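PDB 5DKV: ABC transporter substrate binding protein (Ribose) from Agrobacterium vitis, which binds the sugar alpha-D-tagatopyranose and probably serves as the sugar-capturing component of an ABC importer. Local coordinates for residues 43-48 with 113-118; 28-33 with 282-287; 75-80 with 88-93; 135-140 with 172-177; 140-145 with 272-277. All coordinates share one frame; numbering follows the deposited sequence.

In the fold
Strand 29-33, at the start of the ordered fold, opens contact 2, which closes only at helix 276-291; the other four contacts nest inside that long loop. Contact 1 runs from helix 40-56 to strand 112-115 and encloses contact 3, where helix 70-81 lies on strand 87-90. After contact 1 has closed, contact 4 ties strand 137-140 to the start of helix 173-186. Contact 5 shares S140 with it and crosses it, because 140-145 starts at the last residue of 135-140 and precedes 172-177, while 272-277 follows both. Contacts 2 and 3 bind opposite helical layers to strands of one sheet; contacts 1, 4 and 5 meet at the tagatopyranose.

Contact 1 (43-48 with 113-118); sequences ITMHKG and ITVDTF. With T6T (alpha-D-tagatopyranose), chain E.
This is a buried helix-on-sheet contact in which M45 of helix 40-56 reaches V115 and D116, where strand 112-115 runs out into the sugar site. The evidence is a compact apolar meeting with no hydrogen bond between the segments. M45 SD lies 3.6 Å from V115 CG2, the two side chains running obliquely past each other. A bend at chi3 (-62°) then turns CE across the base of D116, 4.1 Å from D116 CB, the two side chains meeting at about a right angle. Past V115 the backbone swings sharply: D116 has phi 75° and psi -65°, and a weak bond joins T117 N to V115 O, as in a classic gamma turn. The carboxylate of D116 grips two adjacent sugar hydroxyls, taking T6T O4 on D116 OD1 at 2.7 Å and T6T O5 on D116 OD2, also at 2.7 Å. Y42 OH adds a weak bond to OD2, and T117 OG1 is bonded to P92 O of the neighbouring strand-end loop. I279 of helix 276-291 packs on both M45 and V115. A ligand-binding residue just past the C-terminal end of a parallel strand fits the interlobe cleft of periplasmic binding proteins.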
# COMPACT_ATOMS: atom_id res chain seq x y z
N ILE A 43 3.63 5.93 7.38
CA ILE A 43 3.62 6.97 8.41
C ILE A 43 2.21 7.15 8.91
O ILE A 43 1.98 7.29 10.12
CB ILE A 43 4.23 8.28 7.86
CG1 ILE A 43 5.72 8.08 7.66
CG2 ILE A 43 3.96 9.49 8.77
CD1 ILE A 43 6.39 9.16 6.83
N THR A 44 1.24 7.15 8.00
CA THR A 44 -0.16 7.30 8.36
C THR A 44 -0.70 6.05 9.05
O THR A 44 -1.47 6.15 10.00
CB THR A 44 -1.00 7.65 7.12
OG1 THR A 44 -0.42 8.81 6.51
CG2 THR A 44 -2.42 7.95 7.48
N MET A 45 -0.24 4.87 8.62
CA MET A 45 -0.58 3.62 9.32
C MET A 45 -0.10 3.67 10.76
O MET A 45 -0.82 3.32 11.69
CB MET A 45 0.04 2.41 8.61
CG MET A 45 -0.32 1.08 9.24
SD MET A 45 0.72 -0.28 8.71
CE MET A 45 0.35 -0.28 6.96
N HIS A 46 1.11 4.15 10.95
CA HIS A 46 1.65 4.32 12.28
C HIS A 46 0.78 5.28 13.13
O HIS A 46 0.54 5.04 14.32
CB HIS A 46 3.09 4.83 12.16
CG HIS A 46 3.79 5.01 13.46
ND1 HIS A 46 4.94 5.75 13.57
CD2 HIS A 46 3.49 4.58 14.70
CE1 HIS A 46 5.34 5.74 14.83
NE2 HIS A 46 4.46 5.06 15.54
N LYS A 47 0.30 6.36 12.52
CA LYS A 47 -0.56 7.29 13.24
C LYS A 47 -1.82 6.58 13.77
O LYS A 47 -2.20 6.74 14.94
CB LYS A 47 -0.94 8.46 12.31
CG LYS A 47 -1.79 9.52 12.92
CD LYS A 47 -1.96 10.67 11.92
CE LYS A 47 -2.82 11.80 12.50
NZ LYS A 47 -2.83 13.00 11.62
N GLY A 48 -2.44 5.80 12.91
CA GLY A 48 -3.61 5.01 13.30
C GLY A 48 -3.28 4.03 14.41
O GLY A 48 -4.03 3.84 15.35
N ILE A 113 0.51 -10.26 13.24
CA ILE A 113 -0.46 -9.89 12.24
C ILE A 113 0.30 -9.23 11.10
O ILE A 113 1.22 -8.44 11.37
CB ILE A 113 -1.50 -8.91 12.85
CG1 ILE A 113 -2.37 -9.66 13.85
CG2 ILE A 113 -2.36 -8.23 11.78
CD1 ILE A 113 -3.35 -8.78 14.62
N THR A 114 -0.03 -9.54 9.84
CA THR A 114 0.60 -8.78 8.76
C THR A 114 -0.40 -7.71 8.28
O THR A 114 -1.62 -7.91 8.20
CB THR A 114 1.12 -9.67 7.59
OG1 THR A 114 0.04 -10.20 6.81
CG2 THR A 114 1.96 -10.81 8.12
N VAL A 115 0.15 -6.53 8.08
CA VAL A 115 -0.58 -5.36 7.65
C VAL A 115 -0.06 -4.97 6.28
O VAL A 115 1.15 -5.03 6.04
CB VAL A 115 -0.44 -4.18 8.67
CG1 VAL A 115 -1.20 -4.49 9.97
CG2 VAL A 115 1.03 -3.86 9.00
N ASP A 116 -0.99 -4.58 5.40
CA ASP A 116 -0.71 -4.15 4.02
C ASP A 116 -0.35 -5.31 3.09
O ASP A 116 -1.10 -5.64 2.16
CB ASP A 116 0.40 -3.08 3.99
CG ASP A 116 0.64 -2.53 2.61
OD1 ASP A 116 -0.35 -2.30 1.87
OD2 ASP A 116 1.83 -2.31 2.28
N THR A 117 0.78 -5.94 3.38
CA THR A 117 1.31 -7.06 2.61
C THR A 117 1.19 -8.37 3.41
O THR A 117 0.91 -8.34 4.60
CB THR A 117 2.77 -6.83 2.27
OG1 THR A 117 3.47 -6.56 3.49
CG2 THR A 117 2.90 -5.66 1.31
N PHE A 118 1.43 -9.49 2.74
CA PHE A 118 1.32 -10.79 3.38
C PHE A 118 2.51 -11.69 3.11
O PHE A 118 3.36 -11.40 2.26
CB PHE A 118 0.02 -11.50 2.94
CG PHE A 118 -0.11 -11.80 1.44
CD1 PHE A 118 0.58 -12.85 0.86
CD2 PHE A 118 -1.01 -11.09 0.66
CE1 PHE A 118 0.43 -13.14 -0.50
CE2 PHE A 118 -1.19 -11.40 -0.70
CZ PHE A 118 -0.45 -12.42 -1.26
O3 T6T E . 1.12 1.57 -1.77
C3 T6T E . 1.66 1.49 -0.46
C4 T6T E . 1.58 0.10 0.01
O4 T6T E . 0.16 -0.32 0.06
C5 T6T E . 2.35 -0.78 -0.87
O5 T6T E . 2.39 -2.13 -0.37
C6 T6T E . 3.81 -0.36 -0.95
O6 T6T E . 3.89 1.03 -1.36
C2 T6T E . 3.14 1.90 -0.48
O2 T6T E . 3.62 1.83 0.84
C1 T6T E . 3.40 3.24 -1.06
O1 T6T E . 2.76 4.25 -0.36

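Contact 2 (28-33 with 282-287); sequences FRIALI and YGVISA
I30 and V284 meet methyl to methyl, with I30 CD1 4.0 Å from V284 CG1. The same I30 CD1 is 4.1 Å from A287 CB, one helical turn further on, so a single branch end touches two successive turns of the helix. The reach of I30 comes from its chain: CG1 lies anti to the carbonyl carbon (chi1 -62°), and an extended chi2 of 166° carries CD1 out to the helix surface. No hydrogen bond spans the segments. On the helix, Y282 O accepts both S286 N, at 2.9 Å, and S286 OG, at 2.7 Å, from opposite faces of its plane, which ties the S286 hydroxyl back to its own helix. Further out, I30 is hydrogen-bonded through its backbone to Q59 and I61 in strand 59-62. V284 also packs on I60 of that strand and on A49 and A52 of helix 40-56, while A31 and I33, from the other face of strand 29-33, lie against helix 70-81.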
# COMPACT_ATOMS: atom_id res chain seq x y z
N PHE A 28 0.23 -3.42 27.13
CA PHE A 28 1.00 -4.22 26.20
C PHE A 28 2.01 -3.40 25.43
O PHE A 28 1.85 -2.19 25.27
CB PHE A 28 0.06 -4.94 25.25
CG PHE A 28 -0.79 -5.99 25.92
CD1 PHE A 28 -0.25 -7.18 26.34
CD2 PHE A 28 -2.15 -5.79 26.10
CE1 PHE A 28 -1.03 -8.16 26.93
CE2 PHE A 28 -2.94 -6.75 26.70
CZ PHE A 28 -2.38 -7.94 27.12
N ARG A 29 3.05 -4.08 24.96
CA ARG A 29 4.00 -3.51 24.02
C ARG A 29 3.83 -4.19 22.67
O ARG A 29 4.10 -5.37 22.52
CB ARG A 29 5.42 -3.66 24.55
CG ARG A 29 5.65 -2.83 25.80
CD ARG A 29 6.82 -3.32 26.61
NE ARG A 29 8.08 -3.20 25.89
CZ ARG A 29 8.78 -4.23 25.39
NH1 ARG A 29 8.34 -5.48 25.54
NH2 ARG A 29 9.92 -4.01 24.76
N ILE A 30 3.33 -3.43 21.70
CA ILE A 30 3.01 -3.97 20.38
C ILE A 30 3.94 -3.34 19.35
O ILE A 30 4.02 -2.12 19.24
CB ILE A 30 1.53 -3.69 20.01
CG1 ILE A 30 0.60 -4.37 21.01
CG2 ILE A 30 1.21 -4.13 18.56
CD1 ILE A 30 -0.86 -3.89 20.95
N ALA A 31 4.67 -4.18 18.62
CA ALA A 31 5.62 -3.68 17.64
C ALA A 31 4.96 -3.44 16.29
O ALA A 31 4.02 -4.16 15.93
CB ALA A 31 6.74 -4.65 17.48
N LEU A 32 5.42 -2.43 15.58
CA LEU A 32 4.98 -2.14 14.22
C LEU A 32 6.21 -1.95 13.35
O LEU A 32 7.02 -1.08 13.61
CB LEU A 32 4.07 -0.91 14.17
CG LEU A 32 3.68 -0.44 12.77
CD1 LEU A 32 2.96 -1.54 11.94
CD2 LEU A 32 2.79 0.82 12.90
N ILE A 33 6.34 -2.82 12.35
CA ILE A 33 7.43 -2.82 11.42
C ILE A 33 6.88 -2.50 10.01
O ILE A 33 6.24 -3.33 9.38
CB ILE A 33 8.17 -4.18 11.41
CG1 ILE A 33 8.72 -4.50 12.80
CG2 ILE A 33 9.32 -4.13 10.37
CD1 ILE A 33 9.33 -5.89 12.96
N TYR A 282 -6.83 -1.04 13.31
CA TYR A 282 -7.40 -2.37 13.49
C TYR A 282 -6.31 -3.39 13.75
O TYR A 282 -6.53 -4.36 14.46
CB TYR A 282 -8.25 -2.77 12.28
CG TYR A 282 -9.65 -2.21 12.42
CD1 TYR A 282 -9.96 -0.91 12.03
CD2 TYR A 282 -10.67 -2.98 12.97
CE1 TYR A 282 -11.23 -0.41 12.18
CE2 TYR A 282 -11.96 -2.46 13.14
CZ TYR A 282 -12.23 -1.19 12.73
OH TYR A 282 -13.51 -0.70 12.88
N GLY A 283 -5.11 -3.16 13.25
CA GLY A 283 -4.00 -4.02 13.64
C GLY A 283 -3.73 -4.01 15.13
O GLY A 283 -3.57 -5.06 15.74
N VAL A 284 -3.63 -2.83 15.74
CA VAL A 284 -3.37 -2.74 17.17
C VAL A 284 -4.54 -3.28 17.98
O VAL A 284 -4.32 -4.03 18.94
CB VAL A 284 -3.06 -1.30 17.59
CG1 VAL A 284 -3.07 -1.14 19.12
CG2 VAL A 284 -1.73 -0.91 17.01
N ILE A 285 -5.77 -2.90 17.64
CA ILE A 285 -6.91 -3.43 18.39
C ILE A 285 -7.00 -4.96 18.31
O ILE A 285 -7.29 -5.62 19.28
CB ILE A 285 -8.24 -2.84 17.92
CG1 ILE A 285 -8.26 -1.31 18.13
CG2 ILE A 285 -9.39 -3.47 18.68
CD1 ILE A 285 -8.14 -0.85 19.59
N SER A 286 -6.76 -5.52 17.12
CA SER A 286 -6.79 -6.96 16.95
C SER A 286 -5.68 -7.64 17.77
O SER A 286 -5.87 -8.70 18.35
CB SER A 286 -6.65 -7.32 15.46
OG SER A 286 -7.75 -6.80 14.70
N ALA A 287 -4.50 -7.03 17.81
CA ALA A 287 -3.45 -7.59 18.66
C ALA A 287 -3.87 -7.58 20.12
O ALA A 287 -3.68 -8.56 20.82
CB ALA A 287 -2.16 -6.85 18.50

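Contact 3 (75-80 with 88-93); sequences PVLDAV and ILIAPT
V80 N donates to V76 O at 2.9 Å, a bond of the helical turn that carries V80 to the strand. Across the contact everything is apolar. V80 CG1 lies 4.5 Å from I88 CG1, and one turn earlier L77 CD1 comes within 4.3 Å of I88 CD1 and 4.5 Å of I90 CD1. L77 thus bridges two strand residues with one methyl; its CB does not point straight at the strand, and chi1 of 168° with chi2 of 62° brings CD1 in. I88 and I90 face the helix, whereas L89 packs on L32 of strand 29-33. P101 and L102 of helix 99-107 also pack on L77. The axes of 75-80 and 88-90 run nearly antiparallel (167°), 11.1 Å apart at closest approach. Passing over strand 29-33, which lies between the two strands in the sheet, strand 59-62, helix 70-81 and parallel strand 87-90 form a beta-alpha-beta crossover, the repeating unit of the Rossmann-like lobes of periplasmic binding proteins.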
# COMPACT_ATOMS: atom_id res chain seq x y z
N PRO A 75 16.93 -7.70 9.49
CA PRO A 75 17.67 -7.28 10.69
C PRO A 75 16.87 -6.40 11.65
O PRO A 75 17.08 -6.45 12.88
CB PRO A 75 18.86 -6.51 10.12
CG PRO A 75 19.07 -7.11 8.76
CD PRO A 75 17.73 -7.53 8.26
N VAL A 76 16.00 -5.56 11.10
CA VAL A 76 15.12 -4.78 11.95
C VAL A 76 14.18 -5.69 12.71
O VAL A 76 13.98 -5.52 13.93
CB VAL A 76 14.31 -3.78 11.12
CG1 VAL A 76 13.28 -3.06 12.00
CG2 VAL A 76 15.26 -2.78 10.47
N LEU A 77 13.57 -6.63 12.00
CA LEU A 77 12.70 -7.61 12.64
C LEU A 77 13.44 -8.33 13.76
O LEU A 77 12.91 -8.48 14.86
CB LEU A 77 12.16 -8.60 11.63
CG LEU A 77 11.46 -9.83 12.18
CD1 LEU A 77 10.21 -9.51 12.98
CD2 LEU A 77 11.15 -10.76 11.03
N ASP A 78 14.67 -8.74 13.50
CA ASP A 78 15.43 -9.41 14.56
C ASP A 78 15.66 -8.50 15.76
O ASP A 78 15.58 -8.96 16.90
CB ASP A 78 16.75 -9.96 14.01
CG ASP A 78 16.53 -11.18 13.12
OD1 ASP A 78 15.49 -11.85 13.28
OD2 ASP A 78 17.39 -11.48 12.27
N ALA A 79 15.92 -7.21 15.51
CA ALA A 79 16.15 -6.28 16.62
C ALA A 79 14.88 -6.11 17.43
O ALA A 79 14.91 -5.98 18.66
CB ALA A 79 16.63 -4.92 16.10
N VAL A 80 13.75 -6.13 16.74
CA VAL A 80 12.47 -6.04 17.42
C VAL A 80 12.17 -7.30 18.23
O VAL A 80 11.73 -7.21 19.36
CB VAL A 80 11.32 -5.75 16.42
CG1 VAL A 80 9.95 -5.96 17.05
CG2 VAL A 80 11.46 -4.34 15.92
N ILE A 88 3.60 -8.58 17.28
CA ILE A 88 4.22 -7.89 16.15
C ILE A 88 3.22 -7.66 15.04
O ILE A 88 2.54 -8.60 14.60
CB ILE A 88 5.42 -8.68 15.57
CG1 ILE A 88 6.53 -8.79 16.61
CG2 ILE A 88 5.94 -8.05 14.26
CD1 ILE A 88 7.58 -9.88 16.32
N LEU A 89 3.10 -6.41 14.62
CA LEU A 89 2.47 -6.04 13.37
C LEU A 89 3.58 -5.78 12.35
O LEU A 89 4.51 -5.02 12.63
CB LEU A 89 1.63 -4.78 13.53
CG LEU A 89 0.63 -4.75 14.70
CD1 LEU A 89 -0.14 -3.44 14.71
CD2 LEU A 89 -0.36 -5.87 14.62
N ILE A 90 3.51 -6.39 11.17
CA ILE A 90 4.55 -6.17 10.18
C ILE A 90 3.98 -6.16 8.76
O ILE A 90 3.04 -6.88 8.42
CB ILE A 90 5.65 -7.25 10.29
CG1 ILE A 90 6.72 -7.05 9.22
CG2 ILE A 90 5.04 -8.61 10.15
CD1 ILE A 90 7.99 -7.85 9.47
N ALA A 91 4.55 -5.29 7.94
CA ALA A 91 4.29 -5.31 6.52
C ALA A 91 5.48 -5.99 5.82
O ALA A 91 6.50 -5.33 5.53
CB ALA A 91 4.08 -3.89 5.99
N PRO A 92 5.40 -7.32 5.62
CA PRO A 92 6.56 -8.05 5.07
C PRO A 92 6.89 -7.57 3.68
O PRO A 92 5.97 -7.37 2.89
CB PRO A 92 6.11 -9.51 5.05
CG PRO A 92 4.58 -9.43 5.00
CD PRO A 92 4.25 -8.21 5.83
N THR A 93 8.17 -7.39 3.39
CA THR A 93 8.59 -6.90 2.09
C THR A 93 8.82 -8.00 1.07
O THR A 93 9.26 -7.72 -0.04
CB THR A 93 9.90 -6.07 2.22
OG1 THR A 93 10.86 -6.80 3.00
CG2 THR A 93 9.61 -4.74 2.88

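Contact 4 (135-140 with 172-177); sequences LSYIAS and VSTTDQ. With T6T (alpha-D-tagatopyranose), chain E.
T174, at the start of helix 173-186, stands between the sugar and Y137 of strand 137-140. Its CB is 3.6 Å from T6T O5. From there OG1 donates to T6T O5 at 2.8 Å, a chi1 of 48° setting this hydroxyl between the backbone N and the carbonyl carbon. The other branch, CG2, lies 3.7 Å from T6T O5 as well as 4.4 Å from Y137 OH, and also packs on N142. The polar end of Y137 is claimed elsewhere: its OH is bonded to D116 O, and its ring meets F118 edge-to-face. Across the segments the linkage is by water. Water 1 donates to Y137 OH at 2.7 Å and to Q177 OE1 at 2.8 Å, and is also bonded to S173 OG. Water 2 donates to the same Q177 OE1, again at 2.8 Å, and to S140 O at 3.0 Å, so two water donors satisfy Q177 OE1. Accepting from T174 OG1 probably makes T6T O5 a stronger donor to D116. The chemistry implies a site where helix 173-186 supplies a direct donor to the sugar, while its polar link to strand 137-140 runs through ordered water.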
# COMPACT_ATOMS: atom_id res chain seq x y z
N LEU A 135 -1.90 -14.30 12.64
CA LEU A 135 -3.28 -14.43 13.08
C LEU A 135 -4.26 -13.80 12.12
O LEU A 135 -5.41 -14.20 12.07
CB LEU A 135 -3.46 -13.79 14.45
CG LEU A 135 -2.74 -14.46 15.61
CD1 LEU A 135 -2.72 -13.52 16.79
CD2 LEU A 135 -3.41 -15.76 15.98
N SER A 136 -3.79 -12.79 11.38
CA SER A 136 -4.65 -12.00 10.53
C SER A 136 -3.87 -11.25 9.49
O SER A 136 -2.70 -10.97 9.68
CB SER A 136 -5.45 -11.02 11.38
OG SER A 136 -6.45 -10.36 10.64
N TYR A 137 -4.55 -10.91 8.39
CA TYR A 137 -4.04 -10.09 7.32
C TYR A 137 -4.98 -8.91 7.16
O TYR A 137 -6.17 -9.10 6.84
CB TYR A 137 -3.96 -10.89 6.01
CG TYR A 137 -3.56 -10.08 4.80
CD1 TYR A 137 -2.61 -9.09 4.89
CD2 TYR A 137 -4.16 -10.29 3.57
CE1 TYR A 137 -2.24 -8.34 3.77
CE2 TYR A 137 -3.81 -9.55 2.47
CZ TYR A 137 -2.84 -8.57 2.58
OH TYR A 137 -2.48 -7.83 1.48
N ILE A 138 -4.48 -7.72 7.41
CA ILE A 138 -5.29 -6.50 7.41
C ILE A 138 -4.72 -5.57 6.35
O ILE A 138 -3.56 -5.13 6.45
CB ILE A 138 -5.28 -5.82 8.78
CG1 ILE A 138 -5.84 -6.76 9.83
CG2 ILE A 138 -6.12 -4.52 8.74
CD1 ILE A 138 -5.65 -6.27 11.25
N ALA A 139 -5.53 -5.26 5.34
CA ALA A 139 -5.04 -4.53 4.17
C ALA A 139 -6.17 -4.06 3.30
O ALA A 139 -7.32 -4.46 3.50
CB ALA A 139 -4.12 -5.41 3.37
N SER A 140 -5.87 -3.26 2.28
CA SER A 140 -6.88 -2.96 1.26
C SER A 140 -7.22 -4.20 0.44
O SER A 140 -6.46 -5.16 0.42
CB SER A 140 -6.39 -1.88 0.30
OG SER A 140 -6.02 -0.70 0.98
N VAL A 172 5.84 -8.07 -5.35
CA VAL A 172 5.32 -7.32 -4.22
C VAL A 172 3.83 -7.62 -4.16
O VAL A 172 3.14 -7.39 -5.13
CB VAL A 172 5.55 -5.80 -4.37
CG1 VAL A 172 4.91 -5.06 -3.19
CG2 VAL A 172 7.04 -5.50 -4.50
N SER A 173 3.34 -8.15 -3.05
CA SER A 173 2.02 -8.77 -3.06
C SER A 173 0.91 -7.77 -3.42
O SER A 173 0.02 -8.06 -4.19
CB SER A 173 1.72 -9.43 -1.71
OG SER A 173 1.43 -8.49 -0.68
N THR A 174 1.00 -6.59 -2.85
CA THR A 174 -0.04 -5.57 -3.02
C THR A 174 -0.07 -5.03 -4.46
O THR A 174 -1.12 -4.97 -5.09
CB THR A 174 0.20 -4.40 -2.09
OG1 THR A 174 1.58 -4.03 -2.21
CG2 THR A 174 -0.11 -4.78 -0.63
N THR A 175 1.08 -4.60 -4.95
CA THR A 175 1.14 -4.02 -6.27
C THR A 175 1.01 -5.07 -7.39
O THR A 175 0.54 -4.74 -8.47
CB THR A 175 2.42 -3.21 -6.44
OG1 THR A 175 3.55 -4.05 -6.19
CG2 THR A 175 2.45 -2.01 -5.48
N ASP A 176 1.38 -6.32 -7.11
CA ASP A 176 1.06 -7.42 -8.03
C ASP A 176 -0.46 -7.53 -8.18
O ASP A 176 -0.98 -7.67 -9.28
CB ASP A 176 1.61 -8.76 -7.50
CG ASP A 176 3.06 -9.00 -7.87
OD1 ASP A 176 3.68 -8.16 -8.56
OD2 ASP A 176 3.58 -10.06 -7.44
N GLN A 177 -1.18 -7.44 -7.06
CA GLN A 177 -2.63 -7.58 -7.08
C GLN A 177 -3.26 -6.38 -7.81
O GLN A 177 -4.22 -6.55 -8.55
CB GLN A 177 -3.19 -7.71 -5.66
CG GLN A 177 -3.02 -9.10 -5.10
CD GLN A 177 -3.53 -9.22 -3.69
OE1 GLN A 177 -3.31 -8.33 -2.88
NE2 GLN A 177 -4.28 -10.29 -3.40
O3 T6T E . 1.12 1.57 -1.77
C3 T6T E . 1.66 1.49 -0.46
C4 T6T E . 1.58 0.10 0.01
O4 T6T E . 0.16 -0.32 0.06
C5 T6T E . 2.35 -0.78 -0.87
O5 T6T E . 2.39 -2.13 -0.37
C6 T6T E . 3.81 -0.36 -0.95
O6 T6T E . 3.89 1.03 -1.36
C2 T6T E . 3.14 1.90 -0.48
O2 T6T E . 3.62 1.83 0.84
C1 T6T E . 3.40 3.24 -1.06
O1 T6T E . 2.76 4.25 -0.36
O HOH W 1 -1.35 -7.94 -0.99
O HOH W 2 -5.39 -7.44 -1.19

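Contact 5 (140-145 with 272-277); sequences SDNVLG and IAQHPA. With T6T (alpha-D-tagatopyranose), chain E.
S140 donates from OG to Q274 OE1 at 2.7 Å. The hydroxyl approaches in the carbonyl plane, on a lone pair, with a C=O...O angle of 122°. The same OG accepts a short bond of 2.6 Å from water 4, which in turn takes H275 N. S140 N donates to water 3, and that water donates to Q274 OE1 at 2.9 Å, so the amide oxygen is held by two donors. The nitrogen of the same amide is used as well: Q274 NE2 donates almost straight (176°) to T6T O4 at 2.9 Å and is also bonded to D254 OD2, which fixes the amide rotation. In a periplasmic binding protein of this kind, 140-141 and 274-275, each leading into a helix, are probably two of the hinge connections between the lobes. D141 centres an inverse gamma turn and N-caps helix 142-156, its OD1 met by L144 N from above the carboxylate plane at 3.1 Å. N142 lies across Q274, their amide planes 77° apart; its ND2 donates to water 3 at 3.2 Å, and its OD1 takes R178 NE, whose own guanidinium also binds the sugar.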
# COMPACT_ATOMS: atom_id res chain seq x y z
N SER A 140 -5.87 -3.26 2.28
CA SER A 140 -6.88 -2.96 1.26
C SER A 140 -7.22 -4.20 0.44
O SER A 140 -6.46 -5.16 0.42
CB SER A 140 -6.39 -1.88 0.30
OG SER A 140 -6.02 -0.70 0.98
N ASP A 141 -8.35 -4.16 -0.26
CA ASP A 141 -8.65 -5.16 -1.26
C ASP A 141 -7.87 -4.73 -2.51
O ASP A 141 -8.37 -3.95 -3.32
CB ASP A 141 -10.18 -5.24 -1.55
CG ASP A 141 -10.54 -6.26 -2.63
OD1 ASP A 141 -9.68 -6.70 -3.44
OD2 ASP A 141 -11.74 -6.64 -2.71
N ASN A 142 -6.63 -5.20 -2.66
CA ASN A 142 -5.77 -4.61 -3.67
C ASN A 142 -6.09 -4.97 -5.11
O ASN A 142 -5.83 -4.19 -6.03
CB ASN A 142 -4.33 -4.94 -3.32
CG ASN A 142 -3.85 -4.11 -2.18
OD1 ASN A 142 -3.61 -2.93 -2.35
ND2 ASN A 142 -3.73 -4.71 -1.00
N VAL A 143 -6.72 -6.13 -5.32
CA VAL A 143 -7.20 -6.43 -6.66
C VAL A 143 -8.30 -5.44 -7.05
O VAL A 143 -8.27 -4.89 -8.17
CB VAL A 143 -7.74 -7.87 -6.78
CG1 VAL A 143 -8.38 -8.08 -8.15
CG2 VAL A 143 -6.61 -8.87 -6.56
N LEU A 144 -9.25 -5.20 -6.14
CA LEU A 144 -10.29 -4.20 -6.36
C LEU A 144 -9.68 -2.85 -6.63
O LEU A 144 -10.17 -2.12 -7.49
CB LEU A 144 -11.25 -4.12 -5.15
CG LEU A 144 -12.36 -3.05 -5.24
CD1 LEU A 144 -13.32 -3.31 -6.40
CD2 LEU A 144 -13.13 -2.97 -3.92
N GLY A 145 -8.65 -2.49 -5.88
CA GLY A 145 -7.96 -1.22 -6.07
C GLY A 145 -7.52 -1.04 -7.52
O GLY A 145 -7.67 0.04 -8.12
N ILE A 272 -6.24 7.32 -5.82
CA ILE A 272 -6.93 6.26 -5.09
C ILE A 272 -6.30 6.10 -3.69
O ILE A 272 -5.28 5.45 -3.52
CB ILE A 272 -6.87 4.90 -5.85
CG1 ILE A 272 -7.23 5.05 -7.34
CG2 ILE A 272 -7.78 3.89 -5.15
CD1 ILE A 272 -8.52 5.74 -7.60
N ALA A 273 -6.89 6.77 -2.70
CA ALA A 273 -6.41 6.73 -1.31
C ALA A 273 -6.76 5.39 -0.67
O ALA A 273 -7.90 4.97 -0.67
CB ALA A 273 -7.02 7.90 -0.48
N GLN A 274 -5.77 4.70 -0.13
CA GLN A 274 -6.05 3.66 0.81
C GLN A 274 -6.42 4.31 2.13
O GLN A 274 -6.46 5.54 2.23
CB GLN A 274 -4.84 2.74 0.99
CG GLN A 274 -4.36 2.10 -0.32
CD GLN A 274 -3.25 1.11 -0.08
OE1 GLN A 274 -3.52 -0.00 0.31
NE2 GLN A 274 -2.00 1.53 -0.29
N HIS A 275 -6.67 3.48 3.13
CA HIS A 275 -6.97 3.90 4.50
C HIS A 275 -5.92 3.37 5.46
O HIS A 275 -6.20 2.51 6.28
CB HIS A 275 -8.35 3.41 4.91
CG HIS A 275 -9.48 4.06 4.17
ND1 HIS A 275 -10.80 3.80 4.47
CD2 HIS A 275 -9.49 4.94 3.14
CE1 HIS A 275 -11.58 4.50 3.66
NE2 HIS A 275 -10.81 5.20 2.84
N PRO A 276 -4.68 3.85 5.34
CA PRO A 276 -3.62 3.28 6.20
C PRO A 276 -3.88 3.43 7.69
O PRO A 276 -3.48 2.55 8.45
CB PRO A 276 -2.37 4.07 5.81
CG PRO A 276 -2.86 5.22 4.99
CD PRO A 276 -4.13 4.76 4.33
N ALA A 277 -4.48 4.53 8.13
CA ALA A 277 -4.69 4.68 9.57
C ALA A 277 -5.63 3.59 10.07
O ALA A 277 -5.44 3.04 11.15
CB ALA A 277 -5.22 6.09 9.91
O3 T6T E . 1.12 1.57 -1.77
C3 T6T E . 1.66 1.49 -0.46
C4 T6T E . 1.58 0.10 0.01
O4 T6T E . 0.16 -0.32 0.06
C5 T6T E . 2.35 -0.78 -0.87
O5 T6T E . 2.39 -2.13 -0.37
C6 T6T E . 3.81 -0.36 -0.95
O6 T6T E . 3.89 1.03 -1.36
C2 T6T E . 3.14 1.90 -0.48
O2 T6T E . 3.62 1.83 0.84
C1 T6T E . 3.40 3.24 -1.06
O1 T6T E . 2.76 4.25 -0.36
O HOH W 3 -3.01 -2.65 1.28
O HOH W 4 -7.36 0.77 2.64